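PDB 4RXV: uncharacterized protein from Legionella pneumophila subsp. pneumophila str. Philadelphia 1, which is of unknown function but probably acts as an effector of the RavJ family, its N-terminal part resembling papain-like (clan CA) cysteine peptidases. Local coordinates for residues Q19-A24 with A106-G111; Y137-T142 with D171-G176. All coordinates share one frame; numbering follows the deposited sequence. Where two conformers were deposited one is given.

Contact 1 of 2, residues Q19-A24 with A106-G111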
loop_
_atom_site.group_PDB
_atom_site.type_symbol
_atom_site.label_atom_id
_atom_site.label_comp_id
_atom_site.label_asym_id
_atom_site.label_seq_id
_atom_site.Cartn_x
_atom_site.Cartn_y
_atom_site.Cartn_z
ATOM N N GLN A 19 -2.394 -5.203 8.883
ATOM C CA GLN A 19 -3.299 -6.308 9.114
ATOM C C GLN A 19 -4.513 -5.937 9.958
ATOM O O GLN A 19 -5.486 -6.686 9.997
ATOM C CB GLN A 19 -2.572 -7.500 9.730
ATOM C CG GLN A 19 -2.235 -7.432 11.203
ATOM C CD GLN A 19 -1.063 -6.570 11.559
ATOM O OE1 GLN A 19 -0.481 -5.857 10.738
ATOM N NE2 GLN A 19 -0.709 -6.616 12.832
ATOM N N LYS A 20 -4.456 -4.808 10.630
ATOM C CA LYS A 20 -5.538 -4.357 11.496
ATOM C C LYS A 20 -6.542 -3.466 10.800
ATOM O O LYS A 20 -7.582 -3.152 11.368
ATOM C CB LYS A 20 -4.970 -3.657 12.751
ATOM C CG LYS A 20 -3.963 -4.471 13.527
ATOM C CD LYS A 20 -4.476 -5.742 14.095
ATOM C CE LYS A 20 -3.361 -6.465 14.838
ATOM N NZ LYS A 20 -3.593 -7.771 15.421
ATOM N N PHE A 21 -6.274 -3.073 9.556
ATOM C CA PHE A 21 -7.237 -2.247 8.836
ATOM C C PHE A 21 -8.543 -2.999 8.618
ATOM O O PHE A 21 -8.566 -4.227 8.489
ATOM C CB PHE A 21 -6.714 -1.909 7.437
ATOM C CG PHE A 21 -6.007 -0.585 7.328
ATOM C CD1 PHE A 21 -4.784 -0.361 7.931
ATOM C CD2 PHE A 21 -6.580 0.448 6.581
ATOM C CE1 PHE A 21 -4.151 0.842 7.760
ATOM C CE2 PHE A 21 -5.934 1.649 6.427
ATOM C CZ PHE A 21 -4.731 1.843 7.003
ATOM N N VAL A 22 -9.626 -2.248 8.508
ATOM C CA VAL A 22 -10.826 -2.741 7.864
ATOM C C VAL A 22 -10.566 -2.731 6.359
ATOM O O VAL A 22 -10.233 -1.702 5.781
ATOM C CB VAL A 22 -12.042 -1.863 8.207
ATOM C CG1 VAL A 22 -13.243 -2.258 7.351
ATOM C CG2 VAL A 22 -12.374 -1.954 9.679
ATOM N N VAL A 23 -10.717 -3.891 5.739
ATOM C CA VAL A 23 -10.531 -4.061 4.307
ATOM C C VAL A 23 -11.956 -4.141 3.731
ATOM O O VAL A 23 -12.633 -5.179 3.817
ATOM C CB VAL A 23 -9.702 -5.309 3.967
ATOM C CG1 VAL A 23 -9.543 -5.445 2.488
ATOM C CG2 VAL A 23 -8.341 -5.222 4.628
ATOM N N ALA A 24 -12.425 -3.031 3.162
ATOM C CA ALA A 24 -13.849 -2.876 2.850
ATOM C C ALA A 24 -14.343 -3.780 1.727
ATOM O O ALA A 24 -15.548 -4.020 1.619
ATOM C CB ALA A 24 -14.147 -1.409 2.535
ATOM N N ALA A 106 -2.469 0.824 -1.454
ATOM C CA ALA A 106 -1.063 0.986 -1.782
ATOM C C ALA A 106 -0.595 2.434 -1.619
ATOM O O ALA A 106 0.585 2.660 -1.372
ATOM C CB ALA A 106 -0.783 0.493 -3.174
ATOM N N TYR A 107 -1.488 3.406 -1.753
ATOM C CA TYR A 107 -1.131 4.803 -1.651
ATOM C C TYR A 107 -0.606 5.109 -0.246
ATOM O O TYR A 107 0.237 5.983 -0.094
ATOM C CB TYR A 107 -2.328 5.679 -1.959
ATOM C CG TYR A 107 -2.956 5.517 -3.335
ATOM C CD1 TYR A 107 -2.385 4.774 -4.353
ATOM C CD2 TYR A 107 -4.186 6.104 -3.585
ATOM C CE1 TYR A 107 -3.004 4.642 -5.582
ATOM C CE2 TYR A 107 -4.801 5.977 -4.809
ATOM C CZ TYR A 107 -4.207 5.231 -5.790
ATOM O OH TYR A 107 -4.802 5.094 -7.026
ATOM N N HIS A 108 -1.129 4.413 0.765
ATOM C CA HIS A 108 -0.671 4.616 2.138
ATOM C C HIS A 108 0.814 4.308 2.226
ATOM O O HIS A 108 1.599 5.094 2.746
ATOM C CB HIS A 108 -1.475 3.707 3.053
ATOM C CG HIS A 108 -1.258 3.937 4.508
ATOM N ND1 HIS A 108 -0.064 3.678 5.147
ATOM C CD2 HIS A 108 -2.124 4.377 5.448
ATOM C CE1 HIS A 108 -0.211 3.979 6.421
ATOM N NE2 HIS A 108 -1.450 4.397 6.629
ATOM N N SER A 109 1.203 3.139 1.746
ATOM C CA SER A 109 2.618 2.740 1.779
ATOM C C SER A 109 3.489 3.624 0.911
ATOM O O SER A 109 4.633 3.898 1.300
ATOM C CB SER A 109 2.796 1.283 1.365
ATOM O OG SER A 109 2.142 0.405 2.242
ATOM N N ALA A 110 2.999 4.088 -0.233
ATOM C CA ALA A 110 3.761 5.048 -1.018
ATOM C C ALA A 110 4.089 6.277 -0.170
ATOM O O ALA A 110 5.224 6.763 -0.204
ATOM C CB ALA A 110 3.021 5.430 -2.280
ATOM N N GLY A 111 3.125 6.768 0.613
ATOM C CA GLY A 111 3.381 7.893 1.499
ATOM C C GLY A 111 4.408 7.593 2.563
ATOM O O GLY A 111 5.319 8.394 2.790
#
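The rings of Phe-21 and His-108 meet as an offset edge-to-face pair: the phenyl turns its edge toward the face of the imidazole, with the two planes 87° apart. The centroids of the Phe-21 and His-108 rings are 5.8 Å apart, and the tip of the phenyl comes in obliquely on the CD2-NE2 side of the imidazole. There Phe-21 CZ lies 4.0 Å from His-108 CD2, and the same CZ is 4.2 Å from His-108 NE2. Tyr-18 adds a second edge-to-face partner for the imidazole, while Phe-105 meets the Phe-21 ring at about 45°, so the pair belongs to a larger aromatic cluster in the core. The imidazole is held in its rotation by hydrogen bonds at both nitrogens, ND1 with Tyr-18 OH and NE2 with Asn-85 OD1.

In the fold, the contact joins the lead-in to the short edge strand 22-23, which runs parallel to strand 95-100, to helix 105-114, whose residues 106-111 are buried. The two backbones stay well apart, with Phe-21 CA and His-108 CA 11.6 Å from each other, and the two side chains bridge that span. Both leave their backbones toward the opposing segment. On the helix, chi1 of -172° sets CG of His-108 across from its own amide nitrogen, pointing the ring toward Phe-21. The same histidine side chain also touches Phe-80, Ala-81 and Arg-84 of helix 74-84.

Contact 2 of 2, residues Y137-T142 with D171-G176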
loop_
_atom_site.group_PDB
_atom_site.type_symbol
_atom_site.label_atom_id
_atom_site.label_comp_id
_atom_site.label_asym_id
_atom_site.label_seq_id
_atom_site.Cartn_x
_atom_site.Cartn_y
_atom_site.Cartn_z
ATOM N N TYR A 137 -7.498 -2.570 -14.194
ATOM C CA TYR A 137 -6.470 -3.002 -13.260
ATOM C C TYR A 137 -7.068 -2.907 -11.855
ATOM O O TYR A 137 -7.292 -1.819 -11.333
ATOM C CB TYR A 137 -5.232 -2.120 -13.407
ATOM C CG TYR A 137 -4.540 -2.238 -14.730
ATOM C CD1 TYR A 137 -3.564 -3.196 -14.970
ATOM C CD2 TYR A 137 -4.848 -1.358 -15.753
ATOM C CE1 TYR A 137 -2.913 -3.271 -16.207
ATOM C CE2 TYR A 137 -4.212 -1.423 -16.984
ATOM C CZ TYR A 137 -3.246 -2.378 -17.205
ATOM O OH TYR A 137 -2.603 -2.451 -18.428
ATOM N N LEU A 138 -7.390 -4.046 -11.264
ATOM C CA LEU A 138 -8.176 -4.063 -10.033
ATOM C C LEU A 138 -7.412 -3.628 -8.790
ATOM O O LEU A 138 -8.023 -3.274 -7.792
ATOM C CB LEU A 138 -8.710 -5.469 -9.754
ATOM C CG LEU A 138 -9.599 -6.073 -10.819
ATOM C CD1 LEU A 138 -10.085 -7.442 -10.383
ATOM C CD2 LEU A 138 -10.784 -5.171 -11.108
ATOM N N HIS A 139 -6.087 -3.698 -8.821
ATOM C CA HIS A 139 -5.286 -3.643 -7.598
ATOM C C HIS A 139 -4.047 -2.788 -7.795
ATOM O O HIS A 139 -3.187 -3.128 -8.594
ATOM C CB HIS A 139 -4.865 -5.061 -7.287
ATOM C CG HIS A 139 -4.035 -5.206 -6.058
ATOM N ND1 HIS A 139 -4.259 -4.481 -4.908
ATOM C CD2 HIS A 139 -2.993 -6.022 -5.791
ATOM C CE1 HIS A 139 -3.377 -4.835 -3.988
ATOM N NE2 HIS A 139 -2.611 -5.778 -4.495
ATOM N N ASN A 140 -3.925 -1.708 -7.042
ATOM C CA ASN A 140 -2.710 -0.906 -7.121
ATOM C C ASN A 140 -1.668 -1.438 -6.151
ATOM O O ASN A 140 -1.997 -1.977 -5.085
ATOM C CB ASN A 140 -3.003 0.563 -6.915
ATOM C CG ASN A 140 -3.932 1.103 -7.995
ATOM O OD1 ASN A 140 -3.812 0.740 -9.157
ATOM N ND2 ASN A 140 -4.859 1.938 -7.616
ATOM N N ILE A 141 -0.419 -1.315 -6.552
ATOM C CA ILE A 141 0.734 -1.808 -5.806
ATOM C C ILE A 141 1.801 -0.735 -5.815
ATOM O O ILE A 141 1.971 -0.029 -6.807
ATOM C CB ILE A 141 1.295 -3.115 -6.474
ATOM C CG1 ILE A 141 0.235 -4.226 -6.391
ATOM C CG2 ILE A 141 2.595 -3.533 -5.842
ATOM C CD1 ILE A 141 0.621 -5.479 -7.178
ATOM N N THR A 142 2.550 -0.615 -4.730
ATOM C CA THR A 142 3.678 0.307 -4.634
ATOM C C THR A 142 4.962 -0.439 -4.899
ATOM O O THR A 142 5.135 -1.576 -4.442
ATOM C CB THR A 142 3.621 1.050 -3.309
ATOM O OG1 THR A 142 2.484 1.911 -3.379
ATOM C CG2 THR A 142 4.857 1.882 -3.018
ATOM N N ASP A 171 2.652 -4.045 -0.769
ATOM C CA ASP A 171 1.239 -4.302 -0.969
ATOM C C ASP A 171 0.540 -4.409 0.390
ATOM O O ASP A 171 0.331 -5.520 0.911
ATOM C CB ASP A 171 1.062 -5.573 -1.794
ATOM C CG ASP A 171 -0.375 -5.800 -2.234
ATOM O OD1 ASP A 171 -1.313 -5.128 -1.721
ATOM O OD2 ASP A 171 -0.566 -6.673 -3.116
ATOM N N PRO A 172 0.162 -3.274 0.985
ATOM C CA PRO A 172 -0.504 -3.330 2.286
ATOM C C PRO A 172 -1.854 -4.054 2.255
ATOM O O PRO A 172 -2.233 -4.689 3.238
ATOM C CB PRO A 172 -0.676 -1.860 2.661
ATOM C CG PRO A 172 -0.601 -1.113 1.357
ATOM C CD PRO A 172 0.403 -1.884 0.545
ATOM N N TRP A 173 -2.576 -3.989 1.134
ATOM C CA TRP A 173 -3.824 -4.739 1.014
ATOM C C TRP A 173 -3.610 -6.231 1.207
ATOM O O TRP A 173 -4.419 -6.880 1.875
ATOM C CB TRP A 173 -4.506 -4.427 -0.309
ATOM C CG TRP A 173 -5.862 -5.024 -0.509
ATOM C CD1 TRP A 173 -7.063 -4.538 -0.055
ATOM C CD2 TRP A 173 -6.173 -6.176 -1.288
ATOM N NE1 TRP A 173 -8.091 -5.317 -0.527
ATOM C CE2 TRP A 173 -7.571 -6.331 -1.282
ATOM C CE3 TRP A 173 -5.405 -7.074 -2.015
ATOM C CZ2 TRP A 173 -8.227 -7.375 -1.975
ATOM C CZ3 TRP A 173 -6.047 -8.119 -2.702
ATOM C CH2 TRP A 173 -7.446 -8.248 -2.675
ATOM N N ALA A 174 -2.513 -6.775 0.669
ATOM C CA ALA A 174 -2.228 -8.192 0.880
ATOM C C ALA A 174 -2.124 -8.498 2.376
ATOM O O ALA A 174 -2.519 -9.578 2.810
ATOM C CB ALA A 174 -0.947 -8.596 0.184
ATOM N N VAL A 175 -1.550 -7.578 3.160
ATOM C CA VAL A 175 -1.403 -7.761 4.605
ATOM C C VAL A 175 -2.765 -7.629 5.306
ATOM O O VAL A 175 -3.095 -8.411 6.199
ATOM C CB VAL A 175 -0.369 -6.778 5.162
ATOM C CG1 VAL A 175 -0.191 -6.964 6.681
ATOM C CG2 VAL A 175 0.969 -7.005 4.471
ATOM N N GLY A 176 -3.578 -6.673 4.869
ATOM C CA GLY A 176 -4.964 -6.591 5.313
ATOM C C GLY A 176 -5.747 -7.864 5.050
ATOM O O GLY A 176 -6.603 -8.274 5.844
#
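His-139 and Asp-171 reach for each other from facing segments and form the tight part of this contact. His-139 NE2 donates to Asp-171 OD2 at 2.6 Å, nearly straight at 167°; the carboxylate oxygen is met on its syn side, tilted out of the carboxylate plane, yet lies almost in the imidazole plane. With chi1 at -171°, Asp-171 holds CG anti to its N, which brings the carboxylate to the histidine edge. The other oxygen caps the helix: Asp-171 is the N-cap of helix 172-176, and its OD1 accepts from Ala-174 N at 3.1 Å, from above the carboxylate plane. Trp-173 crosses the imidazole obliquely, planes at 51°, with CZ3 over one face and CE3 3.6 Å from His-139 CE1. His-139 ND1 is hydrogen-bonded to Cys-102 O.

Packing thins along the strand. Ile-141 CG1 reaches only to 4.2 Å from Asp-171 OD2; Tyr-137, Leu-138 and Asn-140 are partly exposed, and Asn-140 points away from the helix. Leu-138 and His-139 form a classic beta bulge opposite Ser-130. A strand histidine bonded to an acidic side chain, with Cys-102 shortly before helix 105-114, is consistent with the Cys-His-Asn/Asp arrangement of clan CA peptidases.

From the N terminus, the chain passes through 19-24 and then, after 81 residues that include helices 37-50 and 74-84, returns at 106-111, where contact 1 closes the first loop. Contact 2 opens only afterwards, at 137-142, and closes a shorter loop at 171-176; the two are in series, neither nested nor crossed. In space they adjoin, their centres about 8 Å apart. Ala-106 O of helix 105-114 and Thr-142 OG1 of strand 136-146 are hydrogen-bonded, 2.9 Å apart, and Pro-172 packs on the same helix. Val-23 CG1 lies 3.3 Å from Trp-173 NE1. Helix 105-114 is thus tied to the four-stranded antiparallel sheet and, through Phe-21 just before strand 22-23, to the small mixed sheet.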